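Local coordinates for protein probable 2-dehydropantoate 2-reductase (Bacillus subtilis, PDB 3EGO) that probably catalyses the NADPH-dependent reduction of 2-dehydropantoate (ketopantoate) to (R)-pantoate, a step of pantothenate biosynthesis, at residues L15-Y20 / S130-H136; G101-I105 / W174-T179; I265-L269 / L282-Y286. All coordinates share one frame. Residue numbers count along the deposited sequence, not the author numbering.

Contact 1 (L15-Y20 / S130-H136); sequences LLCAYY and SDTAVDH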
ATOM      1  N   LEU A  15      -7.005  -7.882  30.236  1.00 19.06           N
ATOM      2  CA  LEU A  15      -6.272  -8.531  31.318  1.00 20.25           C
ATOM      3  C   LEU A  15      -5.668  -7.506  32.259  1.00 21.24           C
ATOM      4  O   LEU A  15      -5.582  -7.729  33.454  1.00 20.11           O
ATOM      5  CB  LEU A  15      -5.168  -9.425  30.736  1.00 20.86           C
ATOM      6  CG  LEU A  15      -5.714 -10.599  29.873  1.00 21.18           C
ATOM      7  CD1 LEU A  15      -4.514 -11.342  29.219  1.00 24.90           C
ATOM      8  CD2 LEU A  15      -6.577 -11.533  30.690  1.00 23.05           C
ATOM      9  N   LEU A  16      -5.151  -6.413  31.691  1.00 19.62           N
ATOM     10  CA  LEU A  16      -4.544  -5.330  32.493  1.00 18.08           C
ATOM     11  C   LEU A  16      -5.598  -4.732  33.432  1.00 18.90           C
ATOM     12  O   LEU A  16      -5.362  -4.586  34.646  1.00 20.50           O
ATOM     13  CB  LEU A  16      -4.040  -4.224  31.539  1.00 18.11           C
ATOM     14  CG  LEU A  16      -3.338  -3.037  32.232  1.00 20.62           C
ATOM     15  CD1 LEU A  16      -1.957  -3.383  32.583  1.00 21.04           C
ATOM     16  CD2 LEU A  16      -3.373  -1.869  31.276  1.00 21.08           C
ATOM     17  N   CYS A  17      -6.790  -4.421  32.890  1.00 19.43           N
ATOM     18  CA  CYS A  17      -7.840  -3.856  33.731  1.00 19.40           C
ATOM     19  C   CYS A  17      -8.295  -4.875  34.780  1.00 22.98           C
ATOM     20  O   CYS A  17      -8.573  -4.535  35.916  1.00 23.65           O
ATOM     21  CB  CYS A  17      -9.066  -3.480  32.873  1.00 21.08           C
ATOM     22  SG  CYS A  17      -8.781  -2.058  31.785  1.00 23.48           S
ATOM     23  N   ALA A  18      -8.397  -6.142  34.379  1.00 22.28           N
ATOM     24  CA  ALA A  18      -8.873  -7.167  35.322  1.00 20.88           C
ATOM     25  C   ALA A  18      -7.893  -7.283  36.483  1.00 23.03           C
ATOM     26  O   ALA A  18      -8.314  -7.329  37.615  1.00 24.85           O
ATOM     27  CB  ALA A  18      -9.012  -8.512  34.589  1.00 19.75           C
ATOM     28  N   TYR A  19      -6.585  -7.303  36.211  1.00 20.16           N
ATOM     29  CA  TYR A  19      -5.637  -7.392  37.296  1.00 22.87           C
ATOM     30  C   TYR A  19      -5.806  -6.231  38.312  1.00 24.87           C
ATOM     31  O   TYR A  19      -5.954  -6.402  39.550  1.00 22.62           O
ATOM     32  CB  TYR A  19      -4.176  -7.443  36.786  1.00 23.69           C
ATOM     33  CG  TYR A  19      -3.271  -7.409  38.012  1.00 27.19           C
ATOM     34  CD1 TYR A  19      -3.067  -8.564  38.774  1.00 28.16           C
ATOM     35  CD2 TYR A  19      -2.721  -6.210  38.470  1.00 23.78           C
ATOM     36  CE1 TYR A  19      -2.302  -8.522  39.924  1.00 25.09           C
ATOM     37  CE2 TYR A  19      -1.979  -6.157  39.592  1.00 23.67           C
ATOM     38  CZ  TYR A  19      -1.789  -7.322  40.334  1.00 29.66           C
ATOM     39  OH  TYR A  19      -1.036  -7.258  41.479  1.00 34.60           O
ATOM     40  N   TYR A  20      -5.817  -5.021  37.796  1.00 21.89           N
ATOM     41  CA  TYR A  20      -5.752  -3.917  38.692  1.00 24.66           C
ATOM     42  C   TYR A  20      -7.071  -3.667  39.385  1.00 23.57           C
ATOM     43  O   TYR A  20      -7.070  -3.266  40.557  1.00 28.03           O
ATOM     44  CB  TYR A  20      -5.224  -2.670  37.961  1.00 22.44           C
ATOM     45  CG  TYR A  20      -3.733  -2.640  37.778  1.00 24.15           C
ATOM     46  CD1 TYR A  20      -3.161  -2.803  36.520  1.00 23.46           C
ATOM     47  CD2 TYR A  20      -2.892  -2.399  38.864  1.00 18.70           C
ATOM     48  CE1 TYR A  20      -1.791  -2.739  36.337  1.00 25.04           C
ATOM     49  CE2 TYR A  20      -1.529  -2.331  38.698  1.00 22.29           C
ATOM     50  CZ  TYR A  20      -0.980  -2.506  37.416  1.00 21.09           C
ATOM     51  OH  TYR A  20       0.398  -2.431  37.229  1.00 21.99           O
ATOM     52  N   SER A 130       0.077 -14.466  27.182  1.00 24.62           N
ATOM     53  CA  SER A 130      -0.617 -15.743  27.051  1.00 27.74           C
ATOM     54  C   SER A 130      -2.075 -15.524  27.375  1.00 28.45           C
ATOM     55  O   SER A 130      -2.497 -14.397  27.626  1.00 27.95           O
ATOM     56  CB  SER A 130      -0.044 -16.763  28.036  1.00 30.68           C
ATOM     57  OG  SER A 130      -0.270 -16.336  29.362  1.00 33.57           O
ATOM     58  N   ASP A 131      -2.865 -16.598  27.406  1.00 26.89           N
ATOM     59  CA  ASP A 131      -4.276 -16.488  27.828  1.00 29.37           C
ATOM     60  C   ASP A 131      -4.480 -15.894  29.234  1.00 26.41           C
ATOM     61  O   ASP A 131      -5.527 -15.351  29.529  1.00 28.71           O
ATOM     62  CB  ASP A 131      -4.996 -17.858  27.760  1.00 31.35           C
ATOM     63  CG  ASP A 131      -5.693 -18.123  26.378  1.00 40.09           C
ATOM     64  OD1 ASP A 131      -5.884 -17.198  25.559  1.00 37.20           O
ATOM     65  OD2 ASP A 131      -6.060 -19.280  26.116  1.00 47.40           O
ATOM     66  N   THR A 132      -3.525 -16.064  30.132  1.00 26.40           N
ATOM     67  CA  THR A 132      -3.692 -15.550  31.483  1.00 26.77           C
ATOM     68  C   THR A 132      -2.684 -14.450  31.888  1.00 26.61           C
ATOM     69  O   THR A 132      -2.723 -13.932  33.005  1.00 31.07           O
ATOM     70  CB  THR A 132      -3.593 -16.707  32.541  1.00 29.75           C
ATOM     71  OG1 THR A 132      -2.289 -17.286  32.451  1.00 31.48           O
ATOM     72  CG2 THR A 132      -4.631 -17.795  32.276  1.00 31.30           C
ATOM     73  N   ALA A 133      -1.780 -14.062  31.010  1.00 26.41           N
ATOM     74  CA  ALA A 133      -0.692 -13.215  31.467  1.00 21.25           C
ATOM     75  C   ALA A 133      -0.529 -11.957  30.604  1.00 24.21           C
ATOM     76  O   ALA A 133      -0.712 -12.018  29.360  1.00 22.22           O
ATOM     77  CB  ALA A 133       0.625 -14.015  31.492  1.00 24.37           C
ATOM     78  N   VAL A 134      -0.178 -10.840  31.262  1.00 22.35           N
ATOM     79  CA  VAL A 134      -0.061  -9.548  30.598  1.00 22.52           C
ATOM     80  C   VAL A 134       1.146  -8.795  31.150  1.00 21.68           C
ATOM     81  O   VAL A 134       1.412  -8.757  32.370  1.00 22.86           O
ATOM     82  CB  VAL A 134      -1.394  -8.694  30.692  1.00 24.00           C
ATOM     83  CG1 VAL A 134      -1.675  -8.262  32.143  1.00 22.63           C
ATOM     84  CG2 VAL A 134      -1.323  -7.407  29.792  1.00 21.48           C
ATOM     85  N   ASP A 135       1.869  -8.135  30.268  1.00 19.20           N
ATOM     86  CA  ASP A 135       3.032  -7.394  30.715  1.00 20.68           C
ATOM     87  C   ASP A 135       2.630  -5.938  30.696  1.00 21.41           C
ATOM     88  O   ASP A 135       2.196  -5.450  29.654  1.00 19.92           O
ATOM     89  CB  ASP A 135       4.131  -7.654  29.709  1.00 21.48           C
ATOM     90  CG  ASP A 135       5.466  -7.027  30.086  1.00 30.55           C
ATOM     91  OD1 ASP A 135       5.603  -6.380  31.137  1.00 30.32           O
ATOM     92  OD2 ASP A 135       6.408  -7.209  29.295  1.00 32.59           O
ATOM     93  N   HIS A 136       2.741  -5.249  31.832  1.00 20.73           N
ATOM     94  CA  HIS A 136       2.415  -3.823  31.898  1.00 19.45           C
ATOM     95  C   HIS A 136       3.689  -3.075  31.469  1.00 23.19           C
ATOM     96  O   HIS A 136       4.565  -2.739  32.331  1.00 24.83           O
ATOM     97  CB  HIS A 136       2.046  -3.430  33.336  1.00 22.81           C
ATOM     98  CG  HIS A 136       1.368  -2.096  33.463  1.00 18.53           C
ATOM     99  ND1 HIS A 136       0.947  -1.592  34.676  1.00 22.77           N
ATOM    100  CD2 HIS A 136       1.026  -1.165  32.529  1.00 20.65           C
ATOM    101  CE1 HIS A 136       0.377  -0.415  34.492  1.00 22.35           C
ATOM    102  NE2 HIS A 136       0.406  -0.132  33.197  1.00 24.25           N
TER
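A helix crossing a strand at 88°, with the axes 8.6 Å apart, meets it through a few side chains whose rotamers bring them into contact. Leu-15, in the m,t conformation, points toward the strand: its CB lies 3.8 Å from CB of Val-134, while its CD1 reaches past that residue to within 3.9 Å of the carbonyl O of Ala-133. Helix 12-22 begins within the glycine-rich segment of Gly-9, Gly-11 and Gly-14, consistent with the GxGxxG signature of a Rossmann-type NADP-binding domain, and strand 133-138 belongs to the sheet it packs on. The CA-to-CB bond of Leu-16 leaves sideways, but its t,p rotamer brings CD1 over a face of the His-136 ring, a CH-pi contact 3.8 Å from the centroid. His-136, with chi1 t, meets Tyr-20 at its ring edge, where OH of Tyr-20, placed by an m rotamer, is hydrogen-bonded to ND1 at 2.7 Å. This buried OH is also hydrogen-bonded to Lys-49.

Contact 2 (G101-I105 / W174-T179); sequences GMGHI and WYRLLT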
ATOM      1  N   GLY A 101     -10.131   3.822  18.334  1.00 33.75           N
ATOM      2  CA  GLY A 101     -10.903   4.401  17.249  1.00 34.21           C
ATOM      3  C   GLY A 101     -12.190   5.022  17.755  1.00 36.09           C
ATOM      4  O   GLY A 101     -12.396   5.122  18.965  1.00 34.07           O
ATOM      5  N   MET A 102     -13.043   5.447  16.824  1.00 34.31           N
ATOM      6  CA  MET A 102     -14.296   6.124  17.160  1.00 33.54           C
ATOM      7  C   MET A 102     -15.488   5.554  16.402  1.00 34.54           C
ATOM      8  O   MET A 102     -16.570   6.107  16.490  1.00 36.14           O
ATOM      9  CB  MET A 102     -14.183   7.652  16.936  1.00 32.55           C
ATOM     10  CG  MET A 102     -13.362   8.422  18.029  1.00 30.33           C
ATOM     11  SD  MET A 102     -13.126  10.228  17.820  1.00 22.32           S
ATOM     12  CE  MET A 102     -14.766  10.720  18.376  1.00 28.09           C
ATOM     13  N   GLY A 103     -15.311   4.428  15.699  1.00 36.54           N
ATOM     14  CA  GLY A 103     -16.418   3.770  14.987  1.00 32.97           C
ATOM     15  C   GLY A 103     -17.564   3.385  15.915  1.00 37.80           C
ATOM     16  O   GLY A 103     -18.732   3.330  15.498  1.00 39.20           O
ATOM     17  N   HIS A 104     -17.252   3.133  17.187  1.00 33.68           N
ATOM     18  CA  HIS A 104     -18.302   2.763  18.152  1.00 34.04           C
ATOM     19  C   HIS A 104     -19.173   3.951  18.504  1.00 34.07           C
ATOM     20  O   HIS A 104     -20.315   3.789  18.944  1.00 35.72           O
ATOM     21  CB  HIS A 104     -17.732   2.129  19.430  1.00 31.52           C
ATOM     22  CG  HIS A 104     -16.805   3.018  20.204  1.00 32.94           C
ATOM     23  ND1 HIS A 104     -15.652   3.545  19.660  1.00 28.74           N
ATOM     24  CD2 HIS A 104     -16.821   3.415  21.498  1.00 24.90           C
ATOM     25  CE1 HIS A 104     -15.013   4.251  20.574  1.00 32.79           C
ATOM     26  NE2 HIS A 104     -15.699   4.185  21.701  1.00 30.08           N
ATOM     27  N   ILE A 105     -18.621   5.136  18.304  1.00 36.66           N
ATOM     28  CA  ILE A 105     -19.315   6.382  18.626  1.00 38.76           C
ATOM     29  C   ILE A 105     -20.561   6.526  17.754  1.00 40.40           C
ATOM     30  O   ILE A 105     -21.596   6.965  18.229  1.00 40.74           O
ATOM     31  CB  ILE A 105     -18.382   7.589  18.456  1.00 37.12           C
ATOM     32  CG1 ILE A 105     -17.234   7.515  19.474  1.00 39.64           C
ATOM     33  CG2 ILE A 105     -19.157   8.879  18.585  1.00 40.89           C
ATOM     34  CD1 ILE A 105     -17.714   7.398  20.944  1.00 26.18           C
ATOM     35  N   TRP A 174     -15.935  14.362  26.443  1.00 30.63           N
ATOM     36  CA  TRP A 174     -15.708  13.052  25.827  1.00 33.13           C
ATOM     37  C   TRP A 174     -15.188  13.262  24.400  1.00 34.52           C
ATOM     38  O   TRP A 174     -14.289  12.548  23.932  1.00 32.79           O
ATOM     39  CB  TRP A 174     -16.996  12.189  25.865  1.00 33.89           C
ATOM     40  CG  TRP A 174     -18.050  12.527  24.840  1.00 38.38           C
ATOM     41  CD1 TRP A 174     -19.209  13.218  25.051  1.00 40.72           C
ATOM     42  CD2 TRP A 174     -18.056  12.155  23.443  1.00 38.00           C
ATOM     43  NE1 TRP A 174     -19.924  13.321  23.873  1.00 40.03           N
ATOM     44  CE2 TRP A 174     -19.233  12.689  22.872  1.00 43.74           C
ATOM     45  CE3 TRP A 174     -17.166  11.449  22.622  1.00 34.16           C
ATOM     46  CZ2 TRP A 174     -19.557  12.520  21.510  1.00 39.95           C
ATOM     47  CZ3 TRP A 174     -17.476  11.289  21.284  1.00 35.24           C
ATOM     48  CH2 TRP A 174     -18.675  11.818  20.741  1.00 37.11           C
ATOM     49  N   TYR A 175     -15.697  14.291  23.720  1.00 33.25           N
ATOM     50  CA  TYR A 175     -15.369  14.421  22.304  1.00 32.91           C
ATOM     51  C   TYR A 175     -13.946  14.890  22.121  1.00 32.02           C
ATOM     52  O   TYR A 175     -13.197  14.368  21.287  1.00 32.97           O
ATOM     53  CB  TYR A 175     -16.372  15.329  21.583  1.00 36.53           C
ATOM     54  CG  TYR A 175     -16.076  15.443  20.100  1.00 36.50           C
ATOM     55  CD1 TYR A 175     -16.577  14.511  19.194  1.00 39.50           C
ATOM     56  CD2 TYR A 175     -15.287  16.474  19.614  1.00 38.39           C
ATOM     57  CE1 TYR A 175     -16.293  14.620  17.829  1.00 37.97           C
ATOM     58  CE2 TYR A 175     -15.010  16.591  18.251  1.00 33.21           C
ATOM     59  CZ  TYR A 175     -15.515  15.667  17.380  1.00 34.39           C
ATOM     60  OH  TYR A 175     -15.228  15.795  16.036  1.00 38.01           O
ATOM     61  N   ARG A 176     -13.525  15.846  22.938  1.00 29.53           N
ATOM     62  CA  ARG A 176     -12.144  16.266  22.924  1.00 27.60           C
ATOM     63  C   ARG A 176     -11.183  15.135  23.315  1.00 27.54           C
ATOM     64  O   ARG A 176     -10.072  14.973  22.736  1.00 29.70           O
ATOM     65  CB  ARG A 176     -11.961  17.436  23.899  1.00 28.57           C
ATOM     66  CG  ARG A 176     -10.546  17.961  23.896  1.00 36.83           C
ATOM     67  CD  ARG A 176     -10.415  19.210  24.774  1.00 56.06           C
ATOM     68  NE  ARG A 176     -11.353  20.255  24.362  1.00 65.05           N
ATOM     69  CZ  ARG A 176     -11.578  21.375  25.044  1.00 70.62           C
ATOM     70  NH1 ARG A 176     -10.938  21.600  26.188  1.00 69.28           N
ATOM     71  NH2 ARG A 176     -12.452  22.265  24.586  1.00 71.35           N
ATOM     72  N   LEU A 177     -11.585  14.379  24.333  1.00 27.51           N
ATOM     73  CA  LEU A 177     -10.742  13.268  24.813  1.00 27.75           C
ATOM     74  C   LEU A 177     -10.409  12.277  23.660  1.00 24.51           C
ATOM     75  O   LEU A 177      -9.232  11.988  23.357  1.00 24.87           O
ATOM     76  CB  LEU A 177     -11.471  12.549  25.971  1.00 24.44           C
ATOM     77  CG  LEU A 177     -10.622  11.419  26.587  1.00 26.99           C
ATOM     78  CD1 LEU A 177      -9.215  11.878  26.971  1.00 19.02           C
ATOM     79  CD2 LEU A 177     -11.356  10.837  27.768  1.00 29.14           C
ATOM     80  N   LEU A 178     -11.451  11.772  23.046  1.00 25.47           N
ATOM     81  CA  LEU A 178     -11.350  10.729  21.993  1.00 28.41           C
ATOM     82  C   LEU A 178     -10.716  11.206  20.700  1.00 28.92           C
ATOM     83  O   LEU A 178      -9.892  10.507  20.085  1.00 28.10           O
ATOM     84  CB  LEU A 178     -12.725  10.103  21.700  1.00 27.59           C
ATOM     85  CG  LEU A 178     -13.535   9.406  22.811  1.00 33.34           C
ATOM     86  CD1 LEU A 178     -14.397   8.264  22.322  1.00 27.58           C
ATOM     87  CD2 LEU A 178     -12.694   8.936  23.937  1.00 33.08           C
ATOM     88  N   THR A 179     -11.102  12.405  20.263  1.00 28.59           N
ATOM     89  CA  THR A 179     -10.591  12.909  18.994  1.00 27.91           C
ATOM     90  C   THR A 179      -9.154  13.214  19.191  1.00 25.83           C
ATOM     91  O   THR A 179      -8.380  13.131  18.275  1.00 28.07           O
ATOM     92  CB  THR A 179     -11.289  14.228  18.523  1.00 26.33           C
ATOM     93  OG1 THR A 179     -11.136  15.248  19.533  1.00 28.79           O
ATOM     94  CG2 THR A 179     -12.732  13.973  18.225  1.00 24.99           C
TER
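One long, flexible side chain can do much of the fitting where a loop running into a helix meets the first turns of another, and Met-102 serves as the example. It stands just ahead of helix 103-109, and its CA-to-CB bond points toward helix 174-195. With chi1 m and chi2 t the chain extends outward, and chi3 near +78° then bends the methyl group at the sulfur. The thioether is thus a bump lodged in a hollow walled by four residues of the first turns of that helix. SD of Met-102 rests 3.9 Å from CB of Leu-178 and 3.8 Å from CG2 of Thr-179, while its CE touches both aromatic side chains, 4.0 Å from CZ3 of Trp-174 and 4.2 Å from CE1 of Tyr-175. Thr-179 can offer its methyl because its OG1 is hydrogen-bonded to the carbonyl O of Tyr-175, 2.8 Å away.

Ile-105 makes a second, shallower bump. CG2 of Ile-105 meets CH2 of Trp-174 at 3.7 Å, and its CD1 meets CD1 of Leu-178 at 3.7 Å, so Leu-178 is met by both side chains. No hydrogen bond crosses the interface; complementary shape holds it. Beyond it, Trp-174 and Leu-178 also touch Val-119 of strand 116-128, and the backbone of Met-102 is hydrogen-bonded to Ala-263. The contact joins the Rossmann-type domain to the helical C-terminal domain beside the interdomain cleft, where Asn-100 and Lys-181, the probable substrate-binding residue and proton donor of ketopantoate reductases, lie close by.

Contact 3 (I265-L269 / L282-Y286); sequences IGYLL and LEFLY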
ATOM      1  N   ILE A 265     -10.246   4.902  10.441  1.00 29.77           N
ATOM      2  CA  ILE A 265     -10.398   5.669   9.213  1.00 28.34           C
ATOM      3  C   ILE A 265     -11.835   5.727   8.775  1.00 28.30           C
ATOM      4  O   ILE A 265     -12.286   6.787   8.309  1.00 29.31           O
ATOM      5  CB  ILE A 265      -9.571   5.087   8.018  1.00 30.33           C
ATOM      6  CG1 ILE A 265      -8.124   4.779   8.422  1.00 30.31           C
ATOM      7  CG2 ILE A 265      -9.612   6.067   6.832  1.00 31.27           C
ATOM      8  CD1 ILE A 265      -7.427   3.857   7.439  1.00 26.16           C
ATOM      9  N   GLY A 266     -12.525   4.586   8.869  1.00 28.31           N
ATOM     10  CA  GLY A 266     -13.910   4.441   8.408  1.00 32.53           C
ATOM     11  C   GLY A 266     -14.836   5.419   9.111  1.00 36.21           C
ATOM     12  O   GLY A 266     -15.862   5.879   8.555  1.00 35.43           O
ATOM     13  N   TYR A 267     -14.476   5.757  10.337  1.00 32.69           N
ATOM     14  CA  TYR A 267     -15.259   6.768  11.065  1.00 34.61           C
ATOM     15  C   TYR A 267     -15.079   8.193  10.505  1.00 33.90           C
ATOM     16  O   TYR A 267     -16.055   8.947  10.353  1.00 34.59           O
ATOM     17  CB  TYR A 267     -14.931   6.707  12.553  1.00 34.31           C
ATOM     18  CG  TYR A 267     -15.354   7.933  13.305  1.00 33.01           C
ATOM     19  CD1 TYR A 267     -16.599   8.004  13.904  1.00 42.60           C
ATOM     20  CD2 TYR A 267     -14.495   8.995  13.446  1.00 26.82           C
ATOM     21  CE1 TYR A 267     -16.994   9.128  14.612  1.00 36.74           C
ATOM     22  CE2 TYR A 267     -14.871  10.123  14.156  1.00 37.18           C
ATOM     23  CZ  TYR A 267     -16.128  10.184  14.723  1.00 35.28           C
ATOM     24  OH  TYR A 267     -16.534  11.310  15.431  1.00 38.83           O
ATOM     25  N   LEU A 268     -13.832   8.573  10.231  1.00 33.12           N
ATOM     26  CA  LEU A 268     -13.529   9.817   9.562  1.00 30.22           C
ATOM     27  C   LEU A 268     -14.239   9.883   8.192  1.00 33.26           C
ATOM     28  O   LEU A 268     -14.786  10.926   7.816  1.00 30.39           O
ATOM     29  CB  LEU A 268     -12.025   9.965   9.384  1.00 29.36           C
ATOM     30  CG  LEU A 268     -11.291  10.265  10.704  1.00 31.68           C
ATOM     31  CD1 LEU A 268      -9.805  10.061  10.572  1.00 24.00           C
ATOM     32  CD2 LEU A 268     -11.549  11.705  11.156  1.00 27.58           C
ATOM     33  N   LEU A 269     -14.254   8.770   7.466  1.00 29.98           N
ATOM     34  CA  LEU A 269     -14.904   8.772   6.137  1.00 30.78           C
ATOM     35  C   LEU A 269     -16.402   9.059   6.263  1.00 32.28           C
ATOM     36  O   LEU A 269     -16.934   9.877   5.512  1.00 33.37           O
ATOM     37  CB  LEU A 269     -14.646   7.474   5.383  1.00 28.56           C
ATOM     38  CG  LEU A 269     -13.140   7.239   5.089  1.00 30.04           C
ATOM     39  CD1 LEU A 269     -12.969   5.943   4.296  1.00 32.31           C
ATOM     40  CD2 LEU A 269     -12.494   8.386   4.344  1.00 34.90           C
ATOM     41  N   LEU A 282      -7.403  10.125   2.989  1.00 27.41           N
ATOM     42  CA  LEU A 282      -8.011   9.106   3.853  1.00 26.29           C
ATOM     43  C   LEU A 282      -8.720   7.995   3.066  1.00 28.25           C
ATOM     44  O   LEU A 282      -8.703   6.827   3.448  1.00 26.12           O
ATOM     45  CB  LEU A 282      -8.986   9.776   4.842  1.00 27.64           C
ATOM     46  CG  LEU A 282      -8.327  10.604   5.953  1.00 28.43           C
ATOM     47  CD1 LEU A 282      -9.366  11.522   6.572  1.00 26.91           C
ATOM     48  CD2 LEU A 282      -7.760   9.693   7.017  1.00 29.44           C
ATOM     49  N   GLU A 283      -9.385   8.345   1.969  1.00 25.70           N
ATOM     50  CA  GLU A 283     -10.132   7.335   1.245  1.00 24.57           C
ATOM     51  C   GLU A 283      -9.149   6.370   0.562  1.00 22.07           C
ATOM     52  O   GLU A 283      -9.386   5.154   0.477  1.00 25.61           O
ATOM     53  CB  GLU A 283     -10.968   8.024   0.168  1.00 30.11           C
ATOM     54  CG  GLU A 283     -12.051   7.187  -0.388  1.00 39.94           C
ATOM     55  CD  GLU A 283     -13.336   7.468   0.319  1.00 50.55           C
ATOM     56  OE1 GLU A 283     -13.711   6.638   1.159  1.00 53.69           O
ATOM     57  OE2 GLU A 283     -13.956   8.526   0.046  1.00 55.63           O
ATOM     58  N   PHE A 284      -8.058   6.900   0.046  1.00 23.78           N
ATOM     59  CA  PHE A 284      -7.090   6.048  -0.664  1.00 22.40           C
ATOM     60  C   PHE A 284      -6.405   5.067   0.337  1.00 24.97           C
ATOM     61  O   PHE A 284      -6.181   3.880   0.058  1.00 25.07           O
ATOM     62  CB  PHE A 284      -6.008   6.896  -1.358  1.00 24.88           C
ATOM     63  CG  PHE A 284      -5.042   6.049  -2.179  1.00 25.84           C
ATOM     64  CD1 PHE A 284      -5.388   5.658  -3.470  1.00 29.97           C
ATOM     65  CD2 PHE A 284      -3.867   5.571  -1.624  1.00 34.27           C
ATOM     66  CE1 PHE A 284      -4.531   4.845  -4.222  1.00 28.52           C
ATOM     67  CE2 PHE A 284      -3.009   4.756  -2.346  1.00 30.19           C
ATOM     68  CZ  PHE A 284      -3.348   4.365  -3.633  1.00 29.40           C
ATOM     69  N   LEU A 285      -6.056   5.597   1.499  1.00 25.66           N
ATOM     70  CA  LEU A 285      -5.462   4.790   2.553  1.00 26.97           C
ATOM     71  C   LEU A 285      -6.390   3.667   2.996  1.00 27.83           C
ATOM     72  O   LEU A 285      -5.969   2.527   3.133  1.00 27.53           O
ATOM     73  CB  LEU A 285      -5.124   5.704   3.735  1.00 29.96           C
ATOM     74  CG  LEU A 285      -3.989   6.703   3.499  1.00 28.79           C
ATOM     75  CD1 LEU A 285      -3.863   7.738   4.676  1.00 31.02           C
ATOM     76  CD2 LEU A 285      -2.671   5.967   3.327  1.00 29.24           C
ATOM     77  N   TYR A 286      -7.648   4.014   3.246  1.00 26.22           N
ATOM     78  CA  TYR A 286      -8.676   3.070   3.630  1.00 27.91           C
ATOM     79  C   TYR A 286      -8.827   1.996   2.560  1.00 28.24           C
ATOM     80  O   TYR A 286      -8.799   0.807   2.862  1.00 27.40           O
ATOM     81  CB  TYR A 286     -10.004   3.808   3.853  1.00 30.05           C
ATOM     82  CG  TYR A 286     -11.141   2.927   4.336  1.00 31.65           C
ATOM     83  CD1 TYR A 286     -11.180   2.454   5.641  1.00 35.45           C
ATOM     84  CD2 TYR A 286     -12.159   2.546   3.475  1.00 34.39           C
ATOM     85  CE1 TYR A 286     -12.226   1.623   6.078  1.00 32.01           C
ATOM     86  CE2 TYR A 286     -13.197   1.718   3.891  1.00 35.02           C
ATOM     87  CZ  TYR A 286     -13.222   1.263   5.200  1.00 36.77           C
ATOM     88  OH  TYR A 286     -14.255   0.448   5.620  1.00 37.24           O
TER
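Helices 261-274 and 280-291 run roughly antiparallel, their segments at 142° with axes 9.8 Å apart, and the backbones come nearest where the CA atoms of Ile-265 and Tyr-286 are 6.4 Å from each other. Close to this point, CA of Gly-266 is 4.0 Å from CE1 of Tyr-286. Leu-269 reaches between Leu-282 and Tyr-286, its CD2 3.8 Å from CB of Leu-282 and its CD1 3.5 Å from CG of Tyr-286. CD1 of Leu-269 also lies 3.3 Å from OE1 of Glu-283, a carboxylate against a methyl group. Ile-265 fits against Leu-282 and Tyr-286, with CG2 3.8 Å from CB of Tyr-286, and Leu-268 CD1 meets Leu-282 CD2 at 4.1 Å. On the outer side of helix 280-291, Phe-284 stacks on Phe-211 of the second subunit. No hydrogen bond joins the segments, and Tyr-286 OH bonds instead to Asp-262, so this pair within the helical C-terminal domain is held mainly by apolar side-chain contact.

The three contacts sample two domains and the seam between them. Contact 1 lies within the nucleotide-binding domain, contact 3 within the helical domain, and their centres are 32 Å apart on opposite sides of the chain's centre. Contact 2 bridges the domains, its centre about 25 Å from that of contact 1 and about 15 Å from that of contact 3. It touches contact 3 directly: Met-102 O lies 3.2 Å from CD1 of Tyr-267. Each comes within several ångströms of a residue with a probable role. Between side chains, Leu-16 is about 4 Å from Ala-126, a likely NADP site, Leu-178 about 6 Å from Lys-181, the probable proton donor, and Ile-265 about 7 Å from Asn-189, a probable substrate-binding residue.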